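PDB 4OBM: uncharacterized protein from Eubacterium siraeum, which is of unknown function but, as a member of the LytR-CpsA-Psr family, is probably linked to cell-envelope regulation or assembly. Local coordinates for residues 58-69 against 240-249. Numbering follows the deposited sequence.
Sequences YLPNAVIDGGNT and DDYIIDDNSW
Ala62 and Val63 pair in parallel with Tyr242 and Ile243, three backbone hydrogen bonds setting the register: Tyr242 N to Asn61 O (2.9 Å), Val63 N to Tyr242 O (2.9 Å) and Ile244 N to Val63 O (3.0 Å). Strand 62-63 thereby edges a three-stranded sheet with strand 241-244 in the middle and strand 235-238 at the other edge.

One side-chain bond extends this ladder. Asn61 ND2 donates almost straight (178°) to Asp240 O at 2.8 Å, with the acceptor lying in the amide plane; chi1 of 60° sets CG between backbone N and carbonyl carbon, which brings ND2 within bonding distance. Replacing Asn61 by alanine removes the amide and would probably leave Asp240 O without this donor, though Tyr242 N could still bond the backbone.

Apolar contacts run along the pair. Leu59 CD1 sits over one face of the Tyr242 ring, 3.9 Å from its centroid, a CH-pi contact, while Tyr242 OH is hydrogen-bonded to Gly235 N. Ile244 CG1 packs on Ile64 CG2 (3.7 Å). The indole rim of Trp249 meets Ile64 CG2 at CZ2 (3.6 Å) and Tyr58 OH at CZ3 (3.5 Å), the two rings edge to edge; helix 70-90 also packs on Tyr58 and Ile64.

Polar bonds thus fix the alignment, whereas buried apolar groups join helix 246-256 to residues 58-64.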
loop_
_atom_site.group_PDB
_atom_site.type_symbol
_atom_site.label_atom_id
_atom_site.label_comp_id
_atom_site.label_asym_id
_atom_site.label_seq_id
_atom_site.Cartn_x
_atom_site.Cartn_y
_atom_site.Cartn_z
ATOM N N TYR A 58 7.366 -2.126 3.894
ATOM C CA TYR A 58 8.379 -3.029 4.443
ATOM C C TYR A 58 9.548 -3.082 3.500
ATOM O O TYR A 58 9.323 -3.157 2.293
ATOM C CB TYR A 58 7.795 -4.456 4.596
ATOM C CG TYR A 58 6.686 -4.567 5.613
ATOM C CD1 TYR A 58 5.359 -4.360 5.251
ATOM C CD2 TYR A 58 6.952 -4.959 6.921
ATOM C CE1 TYR A 58 4.336 -4.423 6.194
ATOM C CE2 TYR A 58 5.930 -5.079 7.859
ATOM C CZ TYR A 58 4.625 -4.791 7.494
ATOM O OH TYR A 58 3.610 -4.982 8.396
ATOM N N LEU A 59 10.794 -3.106 4.032
ATOM C CA LEU A 59 11.996 -3.208 3.200
ATOM C C LEU A 59 12.067 -4.600 2.610
ATOM O O LEU A 59 11.592 -5.530 3.260
ATOM C CB LEU A 59 13.278 -2.900 3.999
ATOM C CG LEU A 59 13.613 -1.435 4.299
ATOM C CD1 LEU A 59 14.781 -1.364 5.292
ATOM C CD2 LEU A 59 13.953 -0.656 3.030
ATOM N N PRO A 60 12.613 -4.796 1.388
ATOM C CA PRO A 60 12.693 -6.160 0.839
ATOM C C PRO A 60 13.522 -7.121 1.697
ATOM O O PRO A 60 13.230 -8.337 1.738
ATOM C CB PRO A 60 13.347 -5.959 -0.530
ATOM C CG PRO A 60 14.018 -4.651 -0.443
ATOM C CD PRO A 60 13.200 -3.808 0.459
ATOM N N ASN A 61 14.530 -6.579 2.409
ATOM C CA ASN A 61 15.405 -7.367 3.262
ATOM C C ASN A 61 14.867 -7.401 4.693
ATOM O O ASN A 61 15.599 -7.756 5.619
ATOM C CB ASN A 61 16.850 -6.851 3.211
ATOM C CG ASN A 61 17.013 -5.410 3.658
ATOM O OD1 ASN A 61 16.099 -4.564 3.547
ATOM N ND2 ASN A 61 18.200 -5.088 4.128
ATOM N N ALA A 62 13.580 -7.083 4.876
ATOM C CA ALA A 62 12.999 -7.133 6.218
ATOM C C ALA A 62 12.774 -8.584 6.667
ATOM O O ALA A 62 12.239 -9.389 5.900
ATOM C CB ALA A 62 11.693 -6.360 6.267
ATOM N N VAL A 63 13.213 -8.911 7.899
ATOM C CA VAL A 63 13.026 -10.215 8.547
ATOM C C VAL A 63 11.873 -10.012 9.569
ATOM O O VAL A 63 12.009 -9.213 10.499
ATOM C CB VAL A 63 14.356 -10.767 9.183
ATOM C CG1 VAL A 63 14.130 -12.083 9.921
ATOM C CG2 VAL A 63 15.454 -10.936 8.133
ATOM N N ILE A 64 10.731 -10.698 9.365
ATOM C CA ILE A 64 9.538 -10.542 10.217
ATOM C C ILE A 64 9.180 -11.825 10.997
ATOM O O ILE A 64 8.151 -11.837 11.675
ATOM C CB ILE A 64 8.306 -10.069 9.365
ATOM C CG1 ILE A 64 7.899 -11.109 8.297
ATOM C CG2 ILE A 64 8.529 -8.682 8.750
ATOM C CD1 ILE A 64 6.449 -11.138 7.988
ATOM N N ASP A 65 9.999 -12.892 10.897
ATOM C CA ASP A 65 9.698 -14.182 11.532
ATOM C C ASP A 65 10.921 -14.851 12.198
ATOM O O ASP A 65 10.771 -15.880 12.862
ATOM C CB ASP A 65 9.083 -15.146 10.484
ATOM C CG ASP A 65 9.911 -15.430 9.222
ATOM O OD1 ASP A 65 10.625 -14.499 8.739
ATOM O OD2 ASP A 65 9.797 -16.558 8.675
ATOM N N GLY A 66 12.100 -14.260 12.030
ATOM C CA GLY A 66 13.343 -14.819 12.552
ATOM C C GLY A 66 14.030 -15.681 11.509
ATOM O O GLY A 66 15.116 -16.212 11.749
ATOM N N GLY A 67 13.383 -15.817 10.354
ATOM C CA GLY A 67 13.878 -16.595 9.235
ATOM C C GLY A 67 14.373 -15.714 8.114
ATOM O O GLY A 67 15.168 -14.801 8.330
ATOM N N ASN A 68 13.884 -15.980 6.915
ATOM C CA ASN A 68 14.243 -15.286 5.682
ATOM C C ASN A 68 13.631 -13.882 5.560
ATOM O O ASN A 68 12.754 -13.484 6.343
ATOM C CB ASN A 68 13.802 -16.144 4.491
ATOM C CG ASN A 68 14.590 -17.423 4.372
ATOM O OD1 ASN A 68 15.755 -17.504 4.768
ATOM N ND2 ASN A 68 13.968 -18.452 3.827
ATOM N N THR A 69 14.101 -13.145 4.543
ATOM C CA THR A 69 13.629 -11.800 4.228
ATOM C C THR A 69 12.266 -11.880 3.566
ATOM O O THR A 69 11.908 -12.930 3.038
ATOM C CB THR A 69 14.628 -11.055 3.318
ATOM O OG1 THR A 69 14.617 -11.634 2.010
ATOM C CG2 THR A 69 16.024 -11.018 3.881
ATOM N N ASP A 240 23.146 -8.169 6.037
ATOM C CA ASP A 240 22.455 -7.519 4.924
ATOM C C ASP A 240 20.937 -7.541 5.146
ATOM O O ASP A 240 20.188 -7.068 4.293
ATOM C CB ASP A 240 22.852 -8.168 3.595
ATOM C CG ASP A 240 24.305 -7.904 3.272
ATOM O OD1 ASP A 240 24.747 -6.738 3.426
ATOM O OD2 ASP A 240 25.013 -8.862 2.914
ATOM N N ASP A 241 20.498 -8.031 6.327
ATOM C CA ASP A 241 19.095 -8.122 6.710
ATOM C C ASP A 241 18.654 -6.926 7.580
ATOM O O ASP A 241 19.483 -6.174 8.111
ATOM C CB ASP A 241 18.836 -9.445 7.454
ATOM C CG ASP A 241 18.996 -10.705 6.622
ATOM O OD1 ASP A 241 19.052 -10.595 5.375
ATOM O OD2 ASP A 241 19.035 -11.799 7.213
ATOM N N TYR A 242 17.334 -6.747 7.693
ATOM C CA TYR A 242 16.728 -5.696 8.500
ATOM C C TYR A 242 15.702 -6.360 9.409
ATOM O O TYR A 242 14.558 -6.586 9.010
ATOM C CB TYR A 242 16.112 -4.609 7.606
ATOM C CG TYR A 242 15.632 -3.399 8.374
ATOM C CD1 TYR A 242 16.528 -2.432 8.822
ATOM C CD2 TYR A 242 14.278 -3.208 8.639
ATOM C CE1 TYR A 242 16.089 -1.314 9.535
ATOM C CE2 TYR A 242 13.827 -2.085 9.331
ATOM C CZ TYR A 242 14.734 -1.132 9.761
ATOM O OH TYR A 242 14.291 -0.033 10.448
ATOM N N ILE A 243 16.134 -6.746 10.601
ATOM C CA ILE A 243 15.295 -7.470 11.549
ATOM C C ILE A 243 14.285 -6.512 12.177
ATOM O O ILE A 243 14.684 -5.566 12.864
ATOM C CB ILE A 243 16.170 -8.203 12.589
ATOM C CG1 ILE A 243 17.118 -9.210 11.877
ATOM C CG2 ILE A 243 15.302 -8.890 13.684
ATOM C CD1 ILE A 243 18.095 -9.874 12.765
ATOM N N ILE A 244 12.976 -6.757 11.920
ATOM C CA ILE A 244 11.881 -5.935 12.450
ATOM C C ILE A 244 11.830 -6.089 13.964
ATOM O O ILE A 244 11.851 -7.207 14.456
ATOM C CB ILE A 244 10.512 -6.260 11.775
ATOM C CG1 ILE A 244 10.528 -5.922 10.246
ATOM C CG2 ILE A 244 9.324 -5.581 12.499
ATOM C CD1 ILE A 244 10.869 -4.416 9.832
ATOM N N ASP A 245 11.828 -4.963 14.689
ATOM C CA ASP A 245 11.782 -4.939 16.158
ATOM C C ASP A 245 10.408 -5.412 16.606
ATOM O O ASP A 245 9.403 -4.975 16.056
ATOM C CB ASP A 245 12.091 -3.518 16.683
ATOM C CG ASP A 245 12.199 -3.361 18.194
ATOM O OD1 ASP A 245 11.331 -3.901 18.913
ATOM O OD2 ASP A 245 13.097 -2.616 18.650
ATOM N N ASP A 246 10.371 -6.310 17.582
ATOM C CA ASP A 246 9.139 -6.871 18.146
ATOM C C ASP A 246 8.180 -5.793 18.691
ATOM O O ASP A 246 6.964 -6.005 18.664
ATOM C CB ASP A 246 9.480 -7.871 19.262
ATOM C CG ASP A 246 8.642 -9.131 19.240
ATOM O OD1 ASP A 246 8.383 -9.653 18.133
ATOM O OD2 ASP A 246 8.264 -9.613 20.332
ATOM N N ASN A 247 8.724 -4.639 19.154
ATOM C CA ASN A 247 7.952 -3.526 19.717
ATOM C C ASN A 247 7.259 -2.705 18.629
ATOM O O ASN A 247 6.339 -1.945 18.929
ATOM C CB ASN A 247 8.834 -2.618 20.577
ATOM C CG ASN A 247 9.503 -3.315 21.734
ATOM O OD1 ASN A 247 8.927 -4.179 22.408
ATOM N ND2 ASN A 247 10.735 -2.932 21.991
ATOM N N SER A 248 7.702 -2.857 17.377
ATOM C CA SER A 248 7.102 -2.201 16.223
ATOM C C SER A 248 5.716 -2.815 15.939
ATOM O O SER A 248 4.773 -2.070 15.661
ATOM C CB SER A 248 8.015 -2.324 15.008
ATOM O OG SER A 248 7.602 -1.452 13.971
ATOM N N TRP A 249 5.584 -4.170 16.075
ATOM C CA TRP A 249 4.321 -4.893 15.859
ATOM C C TRP A 249 3.222 -4.390 16.779
ATOM O O TRP A 249 2.066 -4.380 16.369
ATOM C CB TRP A 249 4.475 -6.424 16.030
ATOM C CG TRP A 249 5.419 -7.077 15.057
ATOM C CD1 TRP A 249 6.513 -7.834 15.366
ATOM C CD2 TRP A 249 5.369 -7.007 13.623
ATOM N NE1 TRP A 249 7.156 -8.228 14.213
ATOM C CE2 TRP A 249 6.466 -7.750 13.129
ATOM C CE3 TRP A 249 4.512 -6.376 12.701
ATOM C CZ2 TRP A 249 6.717 -7.890 11.757
ATOM C CZ3 TRP A 249 4.768 -6.514 11.344
ATOM C CH2 TRP A 249 5.865 -7.253 10.885
#